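Local coordinates for transcriptional regulator, LacI family (PDB 4RKQ), which regulates transcription as a member of the LacI family, probably in response to a small effector such as a sugar bound in its periplasmic-binding-protein-like core, at the interface of chains A and B. Sequence-based numbering; all coordinates share one arbitrary frame. Chains: chain A/B, Transcriptional regulator, LacI family.

Contact 1: the interface of chains A and B. Residues chain A 25-26, 52, 54-55; chain B 35, 38-39.
With CG turned beside its own backbone N (chi1 -52°), A:His55 swings its imidazole onto the flank of helix 29-43 of chain B, where B:Glu39, its CG anti to the backbone N and its chain bent at chi2 (74°), folds a carboxylate oxygen back to meet it. ND1 gives its N-H to OE1 of B:Glu39 at 2.5 Å, a short bond lying in the ring plane and taken by the anti lone pair of the carboxylate, whose plane is turned 59° from the ring. On the other ring nitrogen, NE2 donates to OD2 of A:Asp52 at 2.8 Å, again in the ring plane but from well above the carboxylate plane. A carboxylate at each ring nitrogen fixes the rotation of the imidazole and would favour its doubly protonated, charged form. One face of the ring lies over the backbone of B:Val38 and B:Glu39, and CG1 of B:Val38 touches CD2 of A:His55 at 3.4 Å. The other oxygen of A:Asp52, OD1, takes the backbone N-H of A:Gly54 at 3.1 Å, steadying the aspartate from the second shell. A water joins OD2 of A:Asp52 (2.7 Å) to OG of B:Ser35 (2.7 Å) and is also held by the backbone N of A:Leu25. Were A:His55 an alanine, OE1 of B:Glu39 would probably be left without its N-H donor and OD2 of A:Asp52 without the one from NE2. The patch thus ties the loop after strand 47-52 to a helix of the other subunit, probably as part of the LacI-type dimer interface.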
ATOM      1  N   LEU A  25      -5.134  -5.489   1.677  1.00 14.51           N
ATOM      2  CA  LEU A  25      -3.934  -4.643   1.691  1.00 14.52           C
ATOM      3  C   LEU A  25      -3.490  -4.292   0.260  1.00 20.03           C
ATOM      4  O   LEU A  25      -2.449  -3.715   0.043  1.00 20.09           O
ATOM      5  CB  LEU A  25      -2.808  -5.383   2.390  1.00 14.37           C
ATOM      6  CG  LEU A  25      -2.884  -5.471   3.929  1.00 18.50           C
ATOM      7  CD1 LEU A  25      -1.949  -6.535   4.464  1.00 16.37           C
ATOM      8  CD2 LEU A  25      -2.556  -4.125   4.523  1.00 21.61           C
ATOM      9  N   THR A  26      -4.336  -4.599  -0.701  1.00 17.58           N
ATOM     10  CA  THR A  26      -4.044  -4.353  -2.110  1.00 18.31           C
ATOM     11  C   THR A  26      -4.644  -3.072  -2.664  1.00 17.66           C
ATOM     12  O   THR A  26      -4.213  -2.612  -3.716  1.00 20.41           O
ATOM     13  CB  THR A  26      -4.522  -5.557  -2.985  1.00 16.20           C
ATOM     14  OG1 THR A  26      -5.930  -5.754  -2.814  1.00 18.20           O
ATOM     15  CG2 THR A  26      -3.773  -6.838  -2.579  1.00 26.75           C
ATOM     16  N   ASP A  52      -5.771  -8.613   8.071  1.00 12.84           N
ATOM     17  CA  ASP A  52      -6.148  -8.411   6.681  1.00 11.06           C
ATOM     18  C   ASP A  52      -7.024  -9.617   6.367  1.00 14.40           C
ATOM     19  O   ASP A  52      -6.493 -10.754   6.248  1.00 12.52           O
ATOM     20  CB  ASP A  52      -4.924  -8.391   5.773  1.00 14.53           C
ATOM     21  CG  ASP A  52      -5.256  -8.574   4.303  1.00 21.53           C
ATOM     22  OD1 ASP A  52      -6.439  -8.488   3.903  1.00 19.81           O
ATOM     23  OD2 ASP A  52      -4.309  -8.874   3.545  1.00 16.00           O
ATOM     24  N   GLY A  54      -8.985 -10.257   3.733  1.00 12.56           N
ATOM     25  CA  GLY A  54      -9.403 -10.319   2.312  1.00 18.33           C
ATOM     26  C   GLY A  54      -8.868 -11.590   1.675  1.00 16.77           C
ATOM     27  O   GLY A  54      -8.224 -11.527   0.621  1.00 19.91           O
ATOM     28  N   HIS A  55      -8.995 -12.695   2.392  1.00 12.30           N
ATOM     29  CA  HIS A  55      -8.469 -14.011   1.968  1.00 19.34           C
ATOM     30  C   HIS A  55      -9.337 -15.127   2.458  1.00 15.52           C
ATOM     31  O   HIS A  55      -9.970 -15.031   3.504  1.00 15.61           O
ATOM     32  CB  HIS A  55      -7.071 -14.236   2.545  1.00 16.26           C
ATOM     33  CG  HIS A  55      -6.143 -13.109   2.262  1.00 18.73           C
ATOM     34  ND1 HIS A  55      -5.436 -13.006   1.092  1.00 15.65           N
ATOM     35  CD2 HIS A  55      -5.878 -11.982   2.962  1.00 21.75           C
ATOM     36  CE1 HIS A  55      -4.718 -11.894   1.107  1.00 15.32           C
ATOM     37  NE2 HIS A  55      -4.991 -11.244   2.221  1.00 16.34           N
TER
ATOM     38  N   SER B  35       0.198  -9.343   2.135  1.00 16.23           N
ATOM     39  CA  SER B  35      -0.976  -9.894   1.523  1.00 16.27           C
ATOM     40  C   SER B  35      -0.710 -11.290   0.956  1.00 15.69           C
ATOM     41  O   SER B  35      -1.555 -12.192   1.085  1.00 15.51           O
ATOM     42  CB  SER B  35      -1.500  -8.946   0.457  1.00 14.60           C
ATOM     43  OG  SER B  35      -2.631  -9.455  -0.207  1.00 16.06           O
ATOM     44  N   VAL B  38      -0.349 -13.716   3.951  1.00 13.28           N
ATOM     45  CA  VAL B  38      -1.624 -13.901   4.584  1.00 10.31           C
ATOM     46  C   VAL B  38      -2.487 -14.826   3.738  1.00 10.72           C
ATOM     47  O   VAL B  38      -3.210 -15.624   4.307  1.00 14.73           O
ATOM     48  CB  VAL B  38      -2.324 -12.586   4.858  1.00 16.23           C
ATOM     49  CG1 VAL B  38      -3.698 -12.804   5.442  1.00 15.02           C
ATOM     50  CG2 VAL B  38      -1.501 -11.746   5.846  1.00 15.77           C
ATOM     51  N   GLU B  39      -2.498 -14.619   2.414  1.00 14.71           N
ATOM     52  CA  GLU B  39      -3.280 -15.484   1.514  1.00 14.96           C
ATOM     53  C   GLU B  39      -2.939 -16.950   1.722  1.00 15.07           C
ATOM     54  O   GLU B  39      -3.814 -17.773   1.997  1.00 18.53           O
ATOM     55  CB  GLU B  39      -3.003 -15.102   0.077  1.00 16.45           C
ATOM     56  CG  GLU B  39      -3.636 -16.030  -0.958  1.00 26.04           C
ATOM     57  CD  GLU B  39      -5.133 -15.832  -1.081  1.00 32.56           C
ATOM     58  OE1 GLU B  39      -5.715 -14.917  -0.435  1.00 25.75           O
ATOM     59  OE2 GLU B  39      -5.728 -16.572  -1.876  1.00 27.20           O
TER
HETATM   60  O   HOH W   1      -4.717  -8.187   0.934  1.00 18.14           O

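Contact 2: the interface of chains A and B. Residues chain A 231, 234; chain B 175, 201, 204, 231, 235.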
ATOM      1  N   LEU A 231      -0.082   7.504  -3.667  1.00 15.51           N
ATOM      2  CA  LEU A 231       0.080   7.148  -5.090  1.00 25.29           C
ATOM      3  C   LEU A 231      -0.333   8.313  -6.050  1.00 26.96           C
ATOM      4  O   LEU A 231       0.200   8.452  -7.154  1.00 20.18           O
ATOM      5  CB  LEU A 231      -0.821   5.939  -5.369  1.00 31.65           C
ATOM      6  CG  LEU A 231      -0.608   4.979  -6.532  1.00 55.20           C
ATOM      7  CD1 LEU A 231      -1.835   4.113  -6.715  1.00 46.26           C
ATOM      8  CD2 LEU A 231      -0.305   5.670  -7.827  1.00 66.59           C
ATOM      9  N   LEU A 234       2.326  10.425  -7.371  1.00 22.28           N
ATOM     10  CA  LEU A 234       3.326   9.736  -8.202  1.00 24.84           C
ATOM     11  C   LEU A 234       2.852   9.448  -9.622  1.00 25.58           C
ATOM     12  O   LEU A 234       3.657   9.224 -10.507  1.00 18.39           O
ATOM     13  CB  LEU A 234       3.741   8.417  -7.537  1.00 19.99           C
ATOM     14  CG  LEU A 234       4.255   8.625  -6.087  1.00 23.43           C
ATOM     15  CD1 LEU A 234       4.686   7.312  -5.482  1.00 22.62           C
ATOM     16  CD2 LEU A 234       5.401   9.612  -6.036  1.00 30.98           C
TER
ATOM     17  N   ALA B 175       9.565   8.316  -1.846  1.00 24.45           N
ATOM     18  CA  ALA B 175       9.493   8.829  -3.211  1.00 24.69           C
ATOM     19  C   ALA B 175       9.844  10.311  -3.205  1.00 21.98           C
ATOM     20  O   ALA B 175      10.531  10.778  -4.093  1.00 24.93           O
ATOM     21  CB  ALA B 175       8.107   8.654  -3.773  1.00 19.05           C
ATOM     22  N   LEU B 201       9.607   2.278  -5.043  1.00 19.86           N
ATOM     23  CA  LEU B 201       9.110   3.528  -4.421  1.00 12.78           C
ATOM     24  C   LEU B 201      10.049   4.696  -4.756  1.00 22.86           C
ATOM     25  O   LEU B 201       9.619   5.744  -5.200  1.00 19.04           O
ATOM     26  CB  LEU B 201       8.962   3.369  -2.918  1.00 13.94           C
ATOM     27  CG  LEU B 201       8.451   4.568  -2.113  1.00 24.49           C
ATOM     28  CD1 LEU B 201       7.064   4.956  -2.562  1.00 23.17           C
ATOM     29  CD2 LEU B 201       8.483   4.242  -0.625  1.00 23.56           C
ATOM     30  N   ALA B 204       9.911   5.689  -8.442  1.00 18.51           N
ATOM     31  CA  ALA B 204       8.753   6.523  -8.842  1.00 22.56           C
ATOM     32  C   ALA B 204       9.095   8.001  -8.604  1.00 16.88           C
ATOM     33  O   ALA B 204       8.698   8.878  -9.367  1.00 22.09           O
ATOM     34  CB  ALA B 204       7.517   6.133  -8.045  1.00 20.02           C
ATOM     35  N   LEU B 231       2.176  -0.877  -8.299  1.00 20.35           N
ATOM     36  CA  LEU B 231       2.277   0.557  -8.626  1.00 20.06           C
ATOM     37  C   LEU B 231       3.033   0.827  -9.925  1.00 19.87           C
ATOM     38  O   LEU B 231       2.710   1.757 -10.665  1.00 21.17           O
ATOM     39  CB  LEU B 231       2.968   1.224  -7.410  1.00 29.72           C
ATOM     40  CG  LEU B 231       3.450   2.639  -7.304  1.00 37.81           C
ATOM     41  CD1 LEU B 231       4.788   2.741  -8.001  1.00 39.07           C
ATOM     42  CD2 LEU B 231       2.419   3.577  -7.892  1.00 61.18           C
ATOM     43  N   LEU B 235       2.267   3.837 -13.177  1.00 22.95           N
ATOM     44  CA  LEU B 235       3.028   5.029 -13.503  1.00 17.72           C
ATOM     45  C   LEU B 235       3.062   5.274 -15.006  1.00 18.46           C
ATOM     46  O   LEU B 235       2.818   4.368 -15.808  1.00 21.06           O
ATOM     47  CB  LEU B 235       4.475   4.905 -12.991  1.00 21.94           C
ATOM     48  CG  LEU B 235       4.639   4.595 -11.493  1.00 22.17           C
ATOM     49  CD1 LEU B 235       6.094   4.481 -11.067  1.00 29.39           C
ATOM     50  CD2 LEU B 235       3.943   5.605 -10.624  1.00 21.63           C
TER
HETATM   51  O   HOH W   2       6.463   8.971 -10.959  1.00 22.52           O
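The backbone carbonyl of B:Ala204, within helix 200-213, binds a water at 2.7 Å from its O, and the same water lies 2.9 Å from the carbonyl O of A:Leu234, bridging the two chains beside a largely apolar patch. A:Leu234, in the loop just past the 3-10 helix 230-233, is the wedge of this patch, with 77 Å² of its surface hidden by chain B. At chi1 -55° its CG lies opposite the carbonyl carbon; CD1 continues the extended chain towards helix 200-213 of chain B, and CD2 branches off towards the start of helix 175-188. CD2 meets CB of B:Ala175 at 3.7 Å, while CD1 lies 4.0 Å from CB of B:Ala204. The small alanine side chains probably let the branched end of the leucine come close to both helices, and B:Leu201 adds a more distant apolar flank. Behind the wedge, CD2 of B:Leu235 packs against the main-chain carbonyl of A:Leu234. The two copies of Leu231 come together nearby, their side chains running past each other in opposite directions. Both have CG anti to the backbone N, but they differ at chi2 (-167° in A:Leu231, -80° in B:Leu231), so the match is not exact; A:Leu231 is also poorly ordered, and the fine detail there is less certain. In the model, the CD2 methyl groups of A:Leu231 and B:Leu231 stand 3.4 Å apart.

Contact 1 and contact 2 lie about 21 Å apart, measured between the centres of their C-alpha atoms, and have no residue in common. Contact 1 uses helix 29-43 and the loops following strands 17-22 and 47-52; contact 2 uses the 3-10 helix 230-233 with its following loop and helices 175-188 and 200-213. The pairing is therefore held at two separate levels, one mainly polar and one mainly apolar, and twofold symmetry repeats each with the chains exchanged. Such two-level contact suits a LacI-family dimer, in which movement between subdomains could be passed to the partner.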